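Local atomic coordinates of functional macrophage inflammatory protein 1-alpha homolog (Human herpesvirus 8, PDB entry 1ZXT), a protein that is a herpesvirus-encoded CC chemokine that binds CC chemokine receptors, probably on cells of the infected host. Residues T7-C12 with S32-K37; K26-T31 with Q61-L66; P38-L43 with A52-N57. All coordinates share one frame; numbering follows the deposited sequence.

Contact 1: residues T7-C12 with S32-K37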
loop_
_atom_site.group_PDB
_atom_site.type_symbol
_atom_site.label_atom_id
_atom_site.label_comp_id
_atom_site.label_asym_id
_atom_site.label_seq_id
_atom_site.Cartn_x
_atom_site.Cartn_y
_atom_site.Cartn_z
ATOM N N THR A 7 -9.213 -3.828 17.979
ATOM C CA THR A 7 -9.147 -4.382 16.686
ATOM C C THR A 7 -7.721 -4.700 16.241
ATOM O O THR A 7 -6.737 -4.001 16.604
ATOM C CB THR A 7 -9.675 -3.397 15.594
ATOM O OG1 THR A 7 -9.116 -2.065 15.752
ATOM C CG2 THR A 7 -11.085 -3.208 15.742
ATOM N N PRO A 8 -7.576 -5.696 15.387
ATOM C CA PRO A 8 -6.268 -5.966 14.824
ATOM C C PRO A 8 -5.927 -4.907 13.822
ATOM O O PRO A 8 -6.820 -4.156 13.389
ATOM C CB PRO A 8 -6.446 -7.326 14.150
ATOM C CG PRO A 8 -7.940 -7.316 13.778
ATOM C CD PRO A 8 -8.623 -6.685 14.969
ATOM N N ASN A 9 -4.618 -4.764 13.564
ATOM C CA ASN A 9 -4.043 -3.818 12.630
ATOM C C ASN A 9 -3.433 -4.511 11.441
ATOM O O ASN A 9 -2.831 -5.584 11.568
ATOM C CB ASN A 9 -2.983 -2.982 13.334
ATOM C CG ASN A 9 -3.544 -2.131 14.446
ATOM O OD1 ASN A 9 -4.487 -1.450 14.253
ATOM N ND2 ASN A 9 -3.018 -2.228 15.607
ATOM N N SER A 10 -3.677 -3.968 10.245
ATOM C CA SER A 10 -3.137 -4.532 9.017
ATOM C C SER A 10 -1.745 -3.859 8.735
ATOM O O SER A 10 -1.659 -2.632 8.674
ATOM C CB SER A 10 -4.109 -4.282 7.875
ATOM O OG SER A 10 -3.611 -4.877 6.696
ATOM N N CYS A 11 -0.694 -4.671 8.647
ATOM C CA CYS A 11 0.669 -4.180 8.509
ATOM C C CYS A 11 1.365 -5.003 7.478
ATOM O O CYS A 11 1.026 -6.166 7.222
ATOM C CB CYS A 11 1.406 -4.372 9.797
ATOM S SG CYS A 11 0.695 -3.391 11.136
ATOM N N CYS A 12 2.321 -4.386 6.834
ATOM C CA CYS A 12 3.221 -5.104 5.965
ATOM C C CYS A 12 4.444 -5.609 6.683
ATOM O O CYS A 12 5.203 -4.808 7.281
ATOM C CB CYS A 12 3.682 -4.198 4.843
ATOM S SG CYS A 12 2.328 -3.743 3.766
ATOM N N SER A 32 -1.813 0.724 8.811
ATOM C CA SER A 32 -2.051 1.360 10.091
ATOM C C SER A 32 -0.838 2.117 10.649
ATOM O O SER A 32 0.324 1.631 10.571
ATOM C CB SER A 32 -2.410 0.260 11.082
ATOM O OG SER A 32 -2.551 0.857 12.358
ATOM N N PRO A 33 -1.062 3.250 11.326
ATOM C CA PRO A 33 0.065 3.977 11.991
ATOM C C PRO A 33 0.646 3.152 13.102
ATOM O O PRO A 33 1.703 3.480 13.616
ATOM C CB PRO A 33 -0.639 5.194 12.604
ATOM C CG PRO A 33 -1.894 5.330 11.798
ATOM C CD PRO A 33 -2.336 3.941 11.498
ATOM N N ALA A 34 -0.055 2.119 13.528
ATOM C CA ALA A 34 0.418 1.191 14.661
ATOM C C ALA A 34 1.523 0.224 14.194
ATOM O O ALA A 34 2.279 -0.400 15.012
ATOM C CB ALA A 34 -0.714 0.395 15.169
ATOM N N CYS A 35 1.687 0.134 12.885
ATOM C CA CYS A 35 2.660 -0.811 12.323
ATOM C C CYS A 35 4.103 -0.393 12.573
ATOM O O CYS A 35 4.419 0.795 12.546
ATOM C CB CYS A 35 2.395 -0.925 10.804
ATOM S SG CYS A 35 0.743 -1.512 10.376
ATOM N N PRO A 36 5.027 -1.351 12.786
ATOM C CA PRO A 36 6.434 -0.994 13.043
ATOM C C PRO A 36 7.114 -0.340 11.895
ATOM O O PRO A 36 7.811 0.612 12.109
ATOM C CB PRO A 36 7.067 -2.341 13.434
ATOM C CG PRO A 36 6.173 -3.314 12.616
ATOM C CD PRO A 36 4.807 -2.809 12.882
ATOM N N LYS A 37 6.885 -0.755 10.645
ATOM C CA LYS A 37 7.408 -0.069 9.509
ATOM C C LYS A 37 6.233 0.471 8.708
ATOM O O LYS A 37 5.310 -0.302 8.309
ATOM C CB LYS A 37 8.188 -1.026 8.628
ATOM C CG LYS A 37 9.375 -1.491 9.197
ATOM C CD LYS A 37 10.299 -2.146 8.166
ATOM C CE LYS A 37 11.368 -2.925 8.833
ATOM N NZ LYS A 37 12.279 -3.515 7.822
HETATM O O HOH W 1 3.205 -1.734 7.086
HETATM O O HOH W 2 4.942 -2.928 9.227
#

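Contact 2: residues K26-T31 with Q61-L66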
loop_
_atom_site.group_PDB
_atom_site.type_symbol
_atom_site.label_atom_id
_atom_site.label_comp_id
_atom_site.label_asym_id
_atom_site.label_seq_id
_atom_site.Cartn_x
_atom_site.Cartn_y
_atom_site.Cartn_z
ATOM N N LYS A 26 -5.072 0.121 -9.284
ATOM C CA LYS A 26 -6.328 0.826 -9.062
ATOM C C LYS A 26 -6.235 2.068 -8.147
ATOM O O LYS A 26 -6.717 3.148 -8.542
ATOM C CB LYS A 26 -7.328 -0.155 -8.391
ATOM C CG LYS A 26 -8.830 -0.033 -8.737
ATOM C CD LYS A 26 -9.628 -1.000 -7.821
ATOM C CE LYS A 26 -11.079 -1.088 -8.188
ATOM N NZ LYS A 26 -11.774 0.222 -8.273
ATOM N N GLU A 27 -5.591 1.932 -6.998
ATOM C CA GLU A 27 -5.612 2.923 -5.942
ATOM C C GLU A 27 -4.593 2.511 -4.910
ATOM O O GLU A 27 -4.069 1.398 -4.997
ATOM C CB GLU A 27 -6.980 2.973 -5.305
ATOM C CG GLU A 27 -7.489 1.649 -4.765
ATOM C CD GLU A 27 -9.014 1.642 -4.487
ATOM O OE1 GLU A 27 -9.733 1.891 -5.383
ATOM O OE2 GLU A 27 -9.414 1.359 -3.332
ATOM N N TRP A 28 -4.323 3.367 -3.895
ATOM C CA TRP A 28 -3.494 3.015 -2.808
ATOM C C TRP A 28 -4.084 3.511 -1.487
ATOM O O TRP A 28 -4.900 4.390 -1.475
ATOM C CB TRP A 28 -2.066 3.570 -2.961
ATOM C CG TRP A 28 -2.020 5.046 -2.826
ATOM C CD1 TRP A 28 -2.347 5.980 -3.774
ATOM C CD2 TRP A 28 -1.647 5.757 -1.657
ATOM N NE1 TRP A 28 -2.148 7.229 -3.268
ATOM C CE2 TRP A 28 -1.764 7.124 -1.954
ATOM C CE3 TRP A 28 -1.251 5.350 -0.336
ATOM C CZ2 TRP A 28 -1.492 8.135 -1.040
ATOM C CZ3 TRP A 28 -0.989 6.365 0.609
ATOM C CH2 TRP A 28 -1.158 7.749 0.234
ATOM N N TYR A 29 -3.610 2.944 -0.399
ATOM C CA TYR A 29 -3.927 3.429 0.959
ATOM C C TYR A 29 -2.809 2.990 1.866
ATOM O O TYR A 29 -2.146 1.971 1.654
ATOM C CB TYR A 29 -5.281 2.916 1.455
ATOM C CG TYR A 29 -5.516 1.428 1.260
ATOM C CD1 TYR A 29 -6.091 0.939 0.123
ATOM C CD2 TYR A 29 -5.197 0.521 2.240
ATOM C CE1 TYR A 29 -6.311 -0.394 -0.087
ATOM C CE2 TYR A 29 -5.438 -0.846 2.072
ATOM C CZ TYR A 29 -5.968 -1.302 0.913
ATOM O OH TYR A 29 -6.216 -2.670 0.722
ATOM N N PRO A 30 -2.584 3.756 2.926
ATOM C CA PRO A 30 -1.538 3.401 3.898
ATOM C C PRO A 30 -1.993 2.256 4.839
ATOM O O PRO A 30 -3.172 2.020 5.038
ATOM C CB PRO A 30 -1.357 4.687 4.677
ATOM C CG PRO A 30 -2.774 5.196 4.743
ATOM C CD PRO A 30 -3.315 4.971 3.330
ATOM N N THR A 31 -1.042 1.539 5.392
ATOM C CA THR A 31 -1.326 0.613 6.387
ATOM C C THR A 31 -1.487 1.419 7.726
ATOM O O THR A 31 -1.363 2.630 7.747
ATOM C CB THR A 31 -0.211 -0.462 6.514
ATOM O OG1 THR A 31 1.087 0.157 6.579
ATOM C CG2 THR A 31 -0.165 -1.322 5.341
ATOM N N GLN A 61 6.178 7.622 -6.383
ATOM C CA GLN A 61 5.814 8.095 -7.714
ATOM C C GLN A 61 4.587 7.392 -8.199
ATOM O O GLN A 61 3.748 8.007 -8.830
ATOM C CB GLN A 61 6.951 7.887 -8.688
ATOM C CG GLN A 61 8.140 8.745 -8.379
ATOM C CD GLN A 61 9.262 8.497 -9.401
ATOM O OE1 GLN A 61 9.137 8.874 -10.589
ATOM N NE2 GLN A 61 10.351 7.837 -8.947
ATOM N N LEU A 62 4.462 6.095 -7.908
ATOM C CA LEU A 62 3.217 5.371 -8.229
ATOM C C LEU A 62 2.055 5.907 -7.431
ATOM O O LEU A 62 0.951 6.051 -7.945
ATOM C CB LEU A 62 3.354 3.889 -7.980
ATOM C CG LEU A 62 4.220 3.082 -8.936
ATOM C CD1 LEU A 62 4.346 1.704 -8.387
ATOM C CD2 LEU A 62 3.677 3.086 -10.387
ATOM N N MET A 63 2.318 6.202 -6.158
ATOM C CA MET A 63 1.313 6.725 -5.255
ATOM C C MET A 63 0.704 7.994 -5.869
ATOM O O MET A 63 -0.508 8.120 -6.027
ATOM C CB MET A 63 1.923 7.022 -3.909
ATOM C CG MET A 63 2.089 5.809 -3.026
ATOM S SD MET A 63 3.194 5.996 -1.631
ATOM C CE MET A 63 2.278 7.265 -0.748
ATOM N N GLN A 64 1.576 8.916 -6.267
ATOM C CA GLN A 64 1.173 10.134 -6.961
ATOM C C GLN A 64 0.260 9.909 -8.157
ATOM O O GLN A 64 -0.636 10.711 -8.414
ATOM C CB GLN A 64 2.430 10.877 -7.432
ATOM C CG GLN A 64 3.143 11.629 -6.303
ATOM C CD GLN A 64 4.412 12.344 -6.745
ATOM O OE1 GLN A 64 4.569 12.687 -7.919
ATOM N NE2 GLN A 64 5.330 12.553 -5.792
ATOM N N ARG A 65 0.520 8.859 -8.930
ATOM C CA ARG A 65 -0.289 8.580 -10.109
ATOM C C ARG A 65 -1.622 7.898 -9.760
ATOM O O ARG A 65 -2.414 7.683 -10.678
ATOM C CB ARG A 65 0.423 7.652 -11.130
ATOM C CG ARG A 65 1.881 7.926 -11.517
ATOM C CD ARG A 65 2.306 9.348 -11.436
ATOM N NE ARG A 65 3.521 9.573 -12.209
ATOM C CZ ARG A 65 4.104 10.761 -12.357
ATOM N NH1 ARG A 65 3.592 11.854 -11.776
ATOM N NH2 ARG A 65 5.205 10.867 -13.094
ATOM N N LEU A 66 -1.874 7.540 -8.490
ATOM C CA LEU A 66 -3.050 6.719 -8.168
ATOM C C LEU A 66 -3.923 7.459 -7.192
ATOM O O LEU A 66 -3.408 8.211 -6.430
ATOM C CB LEU A 66 -2.645 5.411 -7.510
ATOM C CG LEU A 66 -1.890 4.422 -8.414
ATOM C CD1 LEU A 66 -1.347 3.365 -7.535
ATOM C CD2 LEU A 66 -2.836 3.862 -9.465
#

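Contact 3: residues P38-L43 with A52-N57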
loop_
_atom_site.group_PDB
_atom_site.type_symbol
_atom_site.label_atom_id
_atom_site.label_comp_id
_atom_site.label_asym_id
_atom_site.label_seq_id
_atom_site.Cartn_x
_atom_site.Cartn_y
_atom_site.Cartn_z
ATOM N N PRO A 38 6.206 1.757 8.442
ATOM C CA PRO A 38 5.150 2.343 7.616
ATOM C C PRO A 38 5.073 1.730 6.213
ATOM O O PRO A 38 6.102 1.480 5.581
ATOM C CB PRO A 38 5.603 3.804 7.544
ATOM C CG PRO A 38 6.280 3.993 8.829
ATOM C CD PRO A 38 7.147 2.783 8.875
ATOM N N GLY A 39 3.865 1.429 5.810
ATOM C CA GLY A 39 3.585 0.786 4.542
ATOM C C GLY A 39 2.501 1.460 3.796
ATOM O O GLY A 39 1.717 2.224 4.342
ATOM N N VAL A 40 2.408 1.091 2.549
ATOM C CA VAL A 40 1.237 1.421 1.678
ATOM C C VAL A 40 0.815 0.166 0.992
ATOM O O VAL A 40 1.665 -0.687 0.683
ATOM C CB VAL A 40 1.472 2.595 0.686
ATOM C CG1 VAL A 40 1.825 3.884 1.410
ATOM C CG2 VAL A 40 2.483 2.283 -0.386
ATOM N N ILE A 41 -0.477 0.058 0.731
ATOM C CA ILE A 41 -1.006 -0.949 -0.187
ATOM C C ILE A 41 -1.220 -0.362 -1.542
ATOM O O ILE A 41 -1.920 0.594 -1.682
ATOM C CB ILE A 41 -2.299 -1.561 0.359
ATOM C CG1 ILE A 41 -2.077 -2.106 1.765
ATOM C CG2 ILE A 41 -2.961 -2.625 -0.574
ATOM C CD1 ILE A 41 -0.924 -3.077 1.887
ATOM N N LEU A 42 -0.623 -0.983 -2.558
ATOM C CA LEU A 42 -1.012 -0.754 -3.940
ATOM C C LEU A 42 -2.029 -1.790 -4.310
ATOM O O LEU A 42 -1.724 -2.951 -4.425
ATOM C CB LEU A 42 0.164 -0.837 -4.890
ATOM C CG LEU A 42 1.331 0.067 -4.495
ATOM C CD1 LEU A 42 2.516 -0.235 -5.379
ATOM C CD2 LEU A 42 1.008 1.554 -4.466
ATOM N N LEU A 43 -3.257 -1.353 -4.502
ATOM C CA LEU A 43 -4.363 -2.295 -4.714
ATOM C C LEU A 43 -4.599 -2.486 -6.183
ATOM O O LEU A 43 -4.740 -1.548 -7.008
ATOM C CB LEU A 43 -5.647 -1.794 -4.021
ATOM C CG LEU A 43 -6.864 -2.735 -4.156
ATOM C CD1 LEU A 43 -6.679 -3.868 -3.213
ATOM C CD2 LEU A 43 -8.179 -1.965 -3.968
ATOM N N ALA A 52 3.990 -2.135 -0.295
ATOM C CA ALA A 52 5.089 -1.337 -0.827
ATOM C C ALA A 52 5.557 -0.306 0.213
ATOM O O ALA A 52 4.794 0.140 1.051
ATOM C CB ALA A 52 4.652 -0.717 -2.090
ATOM N N ASP A 53 6.828 0.035 0.109
ATOM C CA ASP A 53 7.552 0.862 1.041
ATOM C C ASP A 53 7.582 2.336 0.631
ATOM O O ASP A 53 8.279 2.686 -0.341
ATOM C CB ASP A 53 8.980 0.383 1.052
ATOM C CG ASP A 53 9.788 0.990 2.173
ATOM O OD1 ASP A 53 9.336 1.892 2.889
ATOM O OD2 ASP A 53 10.909 0.605 2.383
ATOM N N PRO A 54 6.824 3.202 1.331
ATOM C CA PRO A 54 6.708 4.603 0.957
ATOM C C PRO A 54 7.982 5.405 1.170
ATOM O O PRO A 54 8.052 6.544 0.689
ATOM C CB PRO A 54 5.522 5.110 1.797
ATOM C CG PRO A 54 5.521 4.258 2.948
ATOM C CD PRO A 54 5.967 2.897 2.489
ATOM N N SER A 55 8.993 4.803 1.774
ATOM C CA SER A 55 10.336 5.407 1.802
ATOM C C SER A 55 11.098 5.288 0.523
ATOM O O SER A 55 12.154 5.949 0.350
ATOM C CB SER A 55 11.140 4.796 2.934
ATOM O OG SER A 55 11.683 3.563 2.560
ATOM N N LYS A 56 10.593 4.514 -0.407
ATOM C CA LYS A 56 11.179 4.397 -1.730
ATOM C C LYS A 56 10.596 5.355 -2.722
ATOM O O LYS A 56 9.406 5.411 -2.924
ATOM C CB LYS A 56 10.978 2.976 -2.285
ATOM C CG LYS A 56 11.539 1.841 -1.412
ATOM C CD LYS A 56 12.979 1.976 -1.179
ATOM C CE LYS A 56 13.572 0.652 -0.723
ATOM N NZ LYS A 56 15.061 0.719 -0.507
ATOM N N ASN A 57 11.465 6.054 -3.426
ATOM C CA ASN A 57 10.999 7.010 -4.406
ATOM C C ASN A 57 10.073 6.415 -5.483
ATOM O O ASN A 57 9.065 7.027 -5.875
ATOM C CB ASN A 57 12.186 7.738 -5.046
ATOM C CG ASN A 57 11.744 8.777 -6.011
ATOM O OD1 ASN A 57 10.870 9.605 -5.703
ATOM N ND2 ASN A 57 12.303 8.734 -7.208
HETATM O O HOH W 3 8.557 2.045 5.563
#

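Contact 1: residues T7-C12 with S32-K37
The N-terminal residues T7-C12 are bonded covalently to the loop S32-K37 by the C11-C35 disulfide. C11 opens the adjacent cysteine pair that defines a CC chemokine. C11 CB lies 3.0 Å from C35 SG, with C35 CB farther off. C11 SG is anti to the carbonyl carbon (chi1 -64°) and bonds C35 SG at 2.0 Å. C35 makes the same choice at chi1 (-60°), and the S-S torsion of -86° is close to the relaxed value for a disulfide.

The backbones add one weak but straight hydrogen bond, from S32 N to S10 O at 3.4 Å. S10 O also lies 3.1 Å from C35 SG. N9 leans over the same loop: its CB meets the CB and OG of S32, its OD1 faces S32 OG, and its ND2 touches A34 CB at 3.5 Å.

The loop itself is a type I turn from S32 to C35. S32 OG is anti to its own backbone N and accepts from A34 N, which makes an ST turn and holds OG in place. Two waters close the far end. Both donate to K37 O; one also accepts from C12 N, the other also donates to C12 O.

C12 carries the second disulfide, to C51 on strand 49-52. The contact sits at the surface, in loops before and after strand 25-30, with S32-K37 leading on to strand 40-44.

Contact 2: residues K26-T31 with Q61-L66
In the chemokine fold the C-terminal helix packs across a three-stranded antiparallel sheet, and here the end of helix 57-64 meets strand 25-30, one of the two edge strands. W28 carries the contact. Its CG stands in the crowded position between the backbone N and the carbonyl carbon (chi1 69°), and chi2 of -79° turns the indole so that M63 reaches one face.

M63 crosses that face obliquely. Its CG is anti to the carbonyl carbon and lies 4.0 Å from W28 CD2, near the ring fusion. The chain then stays extended at chi2 and bends at chi3 (63°). The bend brings the methyl back over the six-membered ring. M63 CE sits 3.7 Å from the centroid of that ring, a CH-pi contact. M63 SD is farther from the same centroid, at 4.7 Å, and the pair forms a Met-aromatic contact.

L66 lies beyond the helical turns and works at the other end of the indole. Its CB touches W28 CD1 at 3.8 Å. Its CG is anti to the carbonyl carbon, and CD2 reaches the K26-E27 backbone, 4.1 Å from K26 O. L66 N donates a backbone hydrogen bond to M63 O, which ties the two contact residues together. K26 and E27 form a classic beta bulge opposite L43, and their CB atoms point away from Q61-L66. W28 also touches V40 on the neighbouring strand. At the indole edge, close to the ring plane, L66 O lies 3.5 Å from W28 NE1.

Contact 3: residues P38-L43 with A52-N57
Two backbone hydrogen bonds join V40 and A52, a hydrogen-bonded antiparallel pair. V40 N gives to A52 O at 3.0 Å, and A52 N gives to V40 O at 2.9 Å. Both donors lie nearly along the C=O axis of their acceptor, with C=O...N angles of 165° and 166°. This rung belongs to the central strand 40-44 and the outer strand 49-52 of the chemokine sheet.

The side chains of V40, L42 and A52 meet on one face. A52 CB touches both L42 CD1, at 4.0 Å, and V40 CG2. V40 spreads its two methyls. CG2, in the crowded position between N and the carbonyl carbon, lies against A52 O. CG1 is anti to the carbonyl carbon and meets P54 CB at 3.9 Å. The proline ring continues past V40 to G39 CA. P54 CD lies 3.4 Å from P38 O.

Farther out, D53 shapes the turn that holds P54. D53 OD1 accepts from S55 N at 3.1 Å, an Asx turn; S55 N approaches OD1 from above the carboxylate plane. K56 N bonds back to D53 O in a type I turn that leads into helix 57-64. From that helix V59 touches both V40 and A52, while L62 touches L42.

A water donates to P38 O at 2.5 Å and to D53 OD1. The contact thus has an apolar side towards the helix and a hydrated polar end, where the carboxylate, probably ionised, accepts bonds from both the turn and the water.

From the N terminus, T7-C12 comes first and pairs with S32-K37, so contact 1 closes a loop that contains strand 25-30. Contact 2 starts inside that loop, at K26-T31, and ends at Q61-L66; contacts 1 and 2 therefore cross. T31 leads straight into S32, and S10 O packs on T31 CB. Contact 3 follows contact 1 in the chain and is nested inside the loop closed by contact 2. It closes the hairpin of 40-44 and 49-52. Strands 25-30 and 40-44 are neighbours in the sheet, which joins contacts 2 and 3. C12 SG packs on I41 CD1, joining contacts 1 and 3. Together the three tie the N-terminal loop, the sheet and the C-terminal helix into one chemokine domain.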